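Local coordinates for iron-regulated outer membrane protein (Neisseria meningitidis, PDB 4B7O), which transports iron across the outer membrane as a TonB-dependent transporter, and probably takes up siderophores, at residues K390-S402 with D425-N439. Residues are numbered along the deposited sequence; the frame is centred on the assembly and turned at random.
Sequences KPQAFLNGEFEIS and DKKDMDLVHSYKLSN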
loop_
_atom_site.group_PDB
_atom_site.type_symbol
_atom_site.label_atom_id
_atom_site.label_comp_id
_atom_site.label_asym_id
_atom_site.label_seq_id
_atom_site.Cartn_x
_atom_site.Cartn_y
_atom_site.Cartn_z
ATOM N N LYS A 390 18.729 -10.185 -2.000
ATOM C CA LYS A 390 20.172 -10.310 -2.365
ATOM C C LYS A 390 20.908 -9.191 -1.739
ATOM O O LYS A 390 20.894 -8.091 -2.284
ATOM C CB LYS A 390 20.375 -10.160 -3.876
ATOM C CG LYS A 390 19.242 -10.762 -4.675
ATOM C CD LYS A 390 19.255 -10.304 -6.117
ATOM C CE LYS A 390 18.270 -11.157 -6.869
ATOM N NZ LYS A 390 18.461 -11.026 -8.324
ATOM N N PRO A 391 21.485 -9.411 -0.555
ATOM C CA PRO A 391 22.283 -8.392 0.107
ATOM C C PRO A 391 23.693 -8.274 -0.539
ATOM O O PRO A 391 24.065 -9.118 -1.352
ATOM C CB PRO A 391 22.370 -8.904 1.528
ATOM C CG PRO A 391 22.233 -10.391 1.413
ATOM C CD PRO A 391 21.520 -10.699 0.150
ATOM N N GLN A 392 24.460 -7.230 -0.221
ATOM C CA GLN A 392 25.755 -7.031 -0.875
ATOM C C GLN A 392 26.727 -8.164 -0.586
ATOM O O GLN A 392 27.405 -8.664 -1.484
ATOM C CB GLN A 392 26.357 -5.720 -0.406
ATOM C CG GLN A 392 27.607 -5.291 -1.159
ATOM C CD GLN A 392 27.765 -3.788 -1.091
ATOM O OE1 GLN A 392 27.120 -3.057 -1.871
ATOM N NE2 GLN A 392 28.603 -3.305 -0.144
ATOM N N ALA A 393 26.811 -8.556 0.684
ATOM C CA ALA A 393 27.542 -9.762 1.067
ATOM C C ALA A 393 26.999 -10.240 2.406
ATOM O O ALA A 393 26.422 -9.454 3.161
ATOM C CB ALA A 393 29.009 -9.428 1.193
ATOM N N PHE A 394 27.172 -11.510 2.719
ATOM C CA PHE A 394 26.826 -11.977 4.049
ATOM C C PHE A 394 27.857 -11.637 5.124
ATOM O O PHE A 394 29.020 -11.506 4.816
ATOM C CB PHE A 394 26.502 -13.445 3.958
ATOM C CG PHE A 394 25.325 -13.711 3.056
ATOM C CD1 PHE A 394 24.001 -13.589 3.552
ATOM C CD2 PHE A 394 25.506 -14.008 1.710
ATOM C CE1 PHE A 394 22.910 -13.800 2.731
ATOM C CE2 PHE A 394 24.388 -14.214 0.866
ATOM C CZ PHE A 394 23.093 -14.092 1.382
ATOM N N LEU A 395 27.425 -11.469 6.374
ATOM C CA LEU A 395 28.284 -10.990 7.441
ATOM C C LEU A 395 28.111 -11.791 8.736
ATOM O O LEU A 395 28.448 -11.328 9.828
ATOM C CB LEU A 395 28.088 -9.504 7.693
ATOM C CG LEU A 395 28.336 -8.546 6.506
ATOM C CD1 LEU A 395 27.580 -7.231 6.718
ATOM C CD2 LEU A 395 29.815 -8.257 6.254
ATOM N N ASN A 396 27.612 -13.006 8.630
ATOM C CA ASN A 396 27.432 -13.808 9.843
ATOM C C ASN A 396 28.734 -13.983 10.617
ATOM O O ASN A 396 28.742 -13.933 11.860
ATOM C CB ASN A 396 26.785 -15.158 9.565
ATOM C CG ASN A 396 27.193 -15.754 8.235
ATOM O OD1 ASN A 396 27.395 -15.049 7.263
ATOM N ND2 ASN A 396 27.276 -17.075 8.177
ATOM N N GLY A 397 29.842 -14.135 9.889
ATOM C CA GLY A 397 31.177 -14.295 10.524
ATOM C C GLY A 397 31.555 -13.171 11.484
ATOM O O GLY A 397 32.317 -13.396 12.438
ATOM N N GLU A 398 31.015 -11.972 11.231
ATOM C CA GLU A 398 31.148 -10.832 12.140
ATOM C C GLU A 398 30.163 -10.953 13.296
ATOM O O GLU A 398 30.047 -10.014 14.102
ATOM C CB GLU A 398 30.910 -9.494 11.411
ATOM C CG GLU A 398 31.727 -9.303 10.116
ATOM C CD GLU A 398 31.870 -7.846 9.601
ATOM O OE1 GLU A 398 30.962 -7.021 9.761
ATOM O OE2 GLU A 398 32.918 -7.506 8.988
ATOM N N PHE A 399 29.445 -12.086 13.387
ATOM C CA PHE A 399 28.445 -12.227 14.463
ATOM C C PHE A 399 29.070 -12.272 15.863
ATOM O O PHE A 399 30.125 -12.867 16.075
ATOM C CB PHE A 399 27.492 -13.422 14.261
ATOM C CG PHE A 399 26.629 -13.682 15.462
ATOM C CD1 PHE A 399 25.567 -12.818 15.781
ATOM C CD2 PHE A 399 26.917 -14.733 16.331
ATOM C CE1 PHE A 399 24.792 -13.023 16.920
ATOM C CE2 PHE A 399 26.143 -14.949 17.475
ATOM C CZ PHE A 399 25.078 -14.092 17.764
ATOM N N GLU A 400 28.383 -11.682 16.827
ATOM C CA GLU A 400 28.963 -11.419 18.126
ATOM C C GLU A 400 27.864 -11.062 19.164
ATOM O O GLU A 400 26.793 -10.614 18.779
ATOM C CB GLU A 400 29.907 -10.263 17.970
ATOM C CG GLU A 400 31.080 -10.287 18.919
ATOM C CD GLU A 400 31.356 -8.896 19.441
ATOM O OE1 GLU A 400 30.398 -8.074 19.503
ATOM O OE2 GLU A 400 32.523 -8.626 19.792
ATOM N N ILE A 401 28.165 -11.247 20.462
ATOM C CA ILE A 401 27.223 -11.246 21.591
ATOM C C ILE A 401 27.781 -10.443 22.784
ATOM O O ILE A 401 28.876 -10.698 23.242
ATOM C CB ILE A 401 27.002 -12.687 22.136
ATOM C CG1 ILE A 401 26.596 -13.677 21.034
ATOM C CG2 ILE A 401 26.020 -12.674 23.314
ATOM C CD1 ILE A 401 26.019 -14.984 21.578
ATOM N N SER A 402 27.044 -9.482 23.317
ATOM C CA SER A 402 27.623 -8.616 24.367
ATOM C C SER A 402 28.008 -9.375 25.654
ATOM O O SER A 402 27.828 -10.593 25.731
ATOM C CB SER A 402 26.698 -7.442 24.676
ATOM O OG SER A 402 26.381 -7.435 26.056
ATOM N N ASP A 425 27.379 -18.067 25.331
ATOM C CA ASP A 425 27.567 -17.088 24.275
ATOM C C ASP A 425 28.633 -17.575 23.303
ATOM O O ASP A 425 28.400 -17.613 22.086
ATOM C CB ASP A 425 27.834 -15.688 24.858
ATOM C CG ASP A 425 26.551 -15.045 25.457
ATOM O OD1 ASP A 425 25.471 -15.659 25.373
ATOM O OD2 ASP A 425 26.594 -13.923 26.010
ATOM N N LYS A 426 29.763 -18.034 23.852
ATOM C CA LYS A 426 30.856 -18.557 23.029
ATOM C C LYS A 426 30.389 -19.631 22.043
ATOM O O LYS A 426 30.806 -19.598 20.875
ATOM C CB LYS A 426 32.052 -19.084 23.866
ATOM C CG LYS A 426 33.054 -19.952 23.064
ATOM C CD LYS A 426 33.507 -21.271 23.727
ATOM C CE LYS A 426 32.642 -21.765 24.897
ATOM N NZ LYS A 426 32.756 -20.958 26.165
ATOM N N LYS A 427 29.552 -20.577 22.492
ATOM C CA LYS A 427 29.224 -21.710 21.615
ATOM C C LYS A 427 28.391 -21.189 20.453
ATOM O O LYS A 427 28.462 -21.685 19.301
ATOM C CB LYS A 427 28.478 -22.830 22.356
ATOM C CG LYS A 427 28.818 -24.256 21.886
ATOM C CD LYS A 427 28.492 -24.526 20.409
ATOM C CE LYS A 427 27.710 -25.837 20.217
ATOM N NZ LYS A 427 28.237 -26.990 21.005
ATOM N N ASP A 428 27.624 -20.154 20.758
ATOM C CA ASP A 428 26.719 -19.615 19.758
ATOM C C ASP A 428 27.475 -18.992 18.595
ATOM O O ASP A 428 27.322 -19.458 17.445
ATOM C CB ASP A 428 25.714 -18.663 20.404
ATOM C CG ASP A 428 24.658 -19.417 21.228
ATOM O OD1 ASP A 428 24.184 -20.473 20.720
ATOM O OD2 ASP A 428 24.326 -18.969 22.366
ATOM N N MET A 429 28.339 -18.017 18.914
ATOM C CA MET A 429 29.084 -17.256 17.910
ATOM C C MET A 429 29.769 -18.286 17.063
ATOM O O MET A 429 29.699 -18.260 15.818
ATOM C CB MET A 429 30.085 -16.315 18.548
ATOM C CG MET A 429 29.706 -15.862 19.944
ATOM S SD MET A 429 30.471 -14.287 20.398
ATOM C CE MET A 429 31.964 -14.434 19.393
ATOM N N ASP A 430 30.381 -19.240 17.754
ATOM C CA ASP A 430 30.905 -20.412 17.099
ATOM C C ASP A 430 29.886 -20.923 16.103
ATOM O O ASP A 430 30.161 -20.992 14.917
ATOM C CB ASP A 430 31.262 -21.479 18.137
ATOM C CG ASP A 430 32.760 -21.687 18.253
ATOM O OD1 ASP A 430 33.349 -22.194 17.255
ATOM O OD2 ASP A 430 33.339 -21.321 19.315
ATOM N N LEU A 431 28.687 -21.246 16.566
ATOM C CA LEU A 431 27.685 -21.763 15.640
ATOM C C LEU A 431 27.328 -20.816 14.435
ATOM O O LEU A 431 27.219 -21.265 13.282
ATOM C CB LEU A 431 26.428 -22.146 16.422
ATOM C CG LEU A 431 25.654 -23.342 15.882
ATOM C CD1 LEU A 431 24.265 -23.319 16.496
ATOM C CD2 LEU A 431 25.558 -23.395 14.357
ATOM N N VAL A 432 27.119 -19.525 14.687
ATOM C CA VAL A 432 26.641 -18.653 13.597
ATOM C C VAL A 432 27.724 -18.494 12.556
ATOM O O VAL A 432 27.420 -18.597 11.361
ATOM C CB VAL A 432 26.259 -17.247 14.056
ATOM C CG1 VAL A 432 25.645 -16.484 12.883
ATOM C CG2 VAL A 432 25.329 -17.312 15.268
ATOM N N HIS A 433 28.982 -18.273 13.024
ATOM C CA HIS A 433 30.188 -18.122 12.133
ATOM C C HIS A 433 30.345 -19.269 11.214
ATOM O O HIS A 433 30.887 -19.121 10.108
ATOM C CB HIS A 433 31.484 -17.961 12.900
ATOM C CG HIS A 433 31.515 -16.755 13.802
ATOM N ND1 HIS A 433 32.325 -16.677 14.862
ATOM C CD2 HIS A 433 30.772 -15.579 13.790
ATOM C CE1 HIS A 433 32.134 -15.499 15.501
ATOM N NE2 HIS A 433 31.176 -14.830 14.846
ATOM N N SER A 434 29.841 -20.420 11.669
ATOM C CA SER A 434 29.961 -21.673 10.955
ATOM C C SER A 434 29.062 -21.674 9.739
ATOM O O SER A 434 29.334 -22.381 8.785
ATOM C CB SER A 434 29.633 -22.836 11.881
ATOM O OG SER A 434 29.757 -22.397 13.235
ATOM N N TYR A 435 28.019 -20.844 9.749
ATOM C CA TYR A 435 26.959 -20.947 8.728
ATOM C C TYR A 435 27.312 -20.434 7.333
ATOM O O TYR A 435 27.982 -19.418 7.186
ATOM C CB TYR A 435 25.687 -20.261 9.217
ATOM C CG TYR A 435 24.584 -21.209 9.651
ATOM C CD1 TYR A 435 23.982 -22.078 8.736
ATOM C CD2 TYR A 435 24.123 -21.209 10.983
ATOM C CE1 TYR A 435 22.962 -22.930 9.142
ATOM C CE2 TYR A 435 23.109 -22.057 11.397
ATOM C CZ TYR A 435 22.531 -22.897 10.478
ATOM O OH TYR A 435 21.536 -23.752 10.878
ATOM N N LYS A 436 26.838 -21.132 6.310
ATOM C CA LYS A 436 27.097 -20.707 4.961
ATOM C C LYS A 436 25.840 -20.177 4.253
ATOM O O LYS A 436 25.200 -20.870 3.438
ATOM C CB LYS A 436 27.748 -21.824 4.154
ATOM C CG LYS A 436 29.288 -21.833 4.195
ATOM C CD LYS A 436 29.928 -21.751 5.605
ATOM C CE LYS A 436 31.400 -22.156 5.607
ATOM N NZ LYS A 436 32.236 -21.347 6.533
ATOM N N LEU A 437 25.530 -18.919 4.564
ATOM C CA LEU A 437 24.311 -18.233 4.124
ATOM C C LEU A 437 24.208 -18.022 2.624
ATOM O O LEU A 437 25.181 -17.727 1.997
ATOM C CB LEU A 437 24.235 -16.904 4.834
ATOM C CG LEU A 437 23.579 -16.997 6.197
ATOM C CD1 LEU A 437 23.579 -18.387 6.848
ATOM C CD2 LEU A 437 24.184 -15.955 7.100
ATOM N N SER A 438 23.025 -18.252 2.061
ATOM C CA SER A 438 22.735 -17.824 0.691
ATOM C C SER A 438 21.482 -16.889 0.644
ATOM O O SER A 438 20.879 -16.519 1.687
ATOM C CB SER A 438 22.584 -19.039 -0.223
ATOM O OG SER A 438 21.641 -19.904 0.332
ATOM N N ASN A 439 21.108 -16.495 -0.566
ATOM C CA ASN A 439 19.992 -15.600 -0.770
ATOM C C ASN A 439 18.642 -16.255 -0.498
ATOM O O ASN A 439 18.255 -17.202 -1.204
ATOM C CB ASN A 439 20.008 -15.153 -2.208
ATOM C CG ASN A 439 21.065 -14.133 -2.457
ATOM O OD1 ASN A 439 21.785 -13.758 -1.529
ATOM N ND2 ASN A 439 21.135 -13.634 -3.676
#
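H433 and F399 are joined by a hydrogen bond: H433 NE2 donates to F399 O over 2.5 Å, with an N-H...O angle of 154°. The acceptor lies near the imidazole plane, while G397 O sits over one face of that ring. With CG beside its backbone N (chi1 -60°), the histidine reaches from the last turn of helix 423-434 to the backbone at F399, just after the 3-10 segment 396-398. A second, weak bond runs from N396 ND2 to Y435 O just past the helix end, at 2.6 Å but strongly bent (123°).

Apolar packing follows the helix. The F399 ring is turned edge-on to M429 CA and meets V432, whose CG2 comes within 3.2 Å of F399 CD2. I401 lays CG1 against M429 CG (4.0 Å), and one turn earlier in the helix its CG2 lies 3.0 Å from D425 OD2. V432 also touches I525 of strand 525-528.

Beyond the helix, L437 CB stands over one face of the F394 ring in a CH-pi contact, 4.0 Å from the centroid, and L437 CD2 packs against the N396 amide. N439 OD1 approaches the ring edge, 3.2 Å from F394 CZ, while N439 ND2 is hydrogen-bonded to E388.

These contacts join the two arms of a loop between the antiparallel neighbours 376-391 and 441-455, probably one of the long extracellular loops typical of TonB-dependent transporter barrels; here it carries a helix.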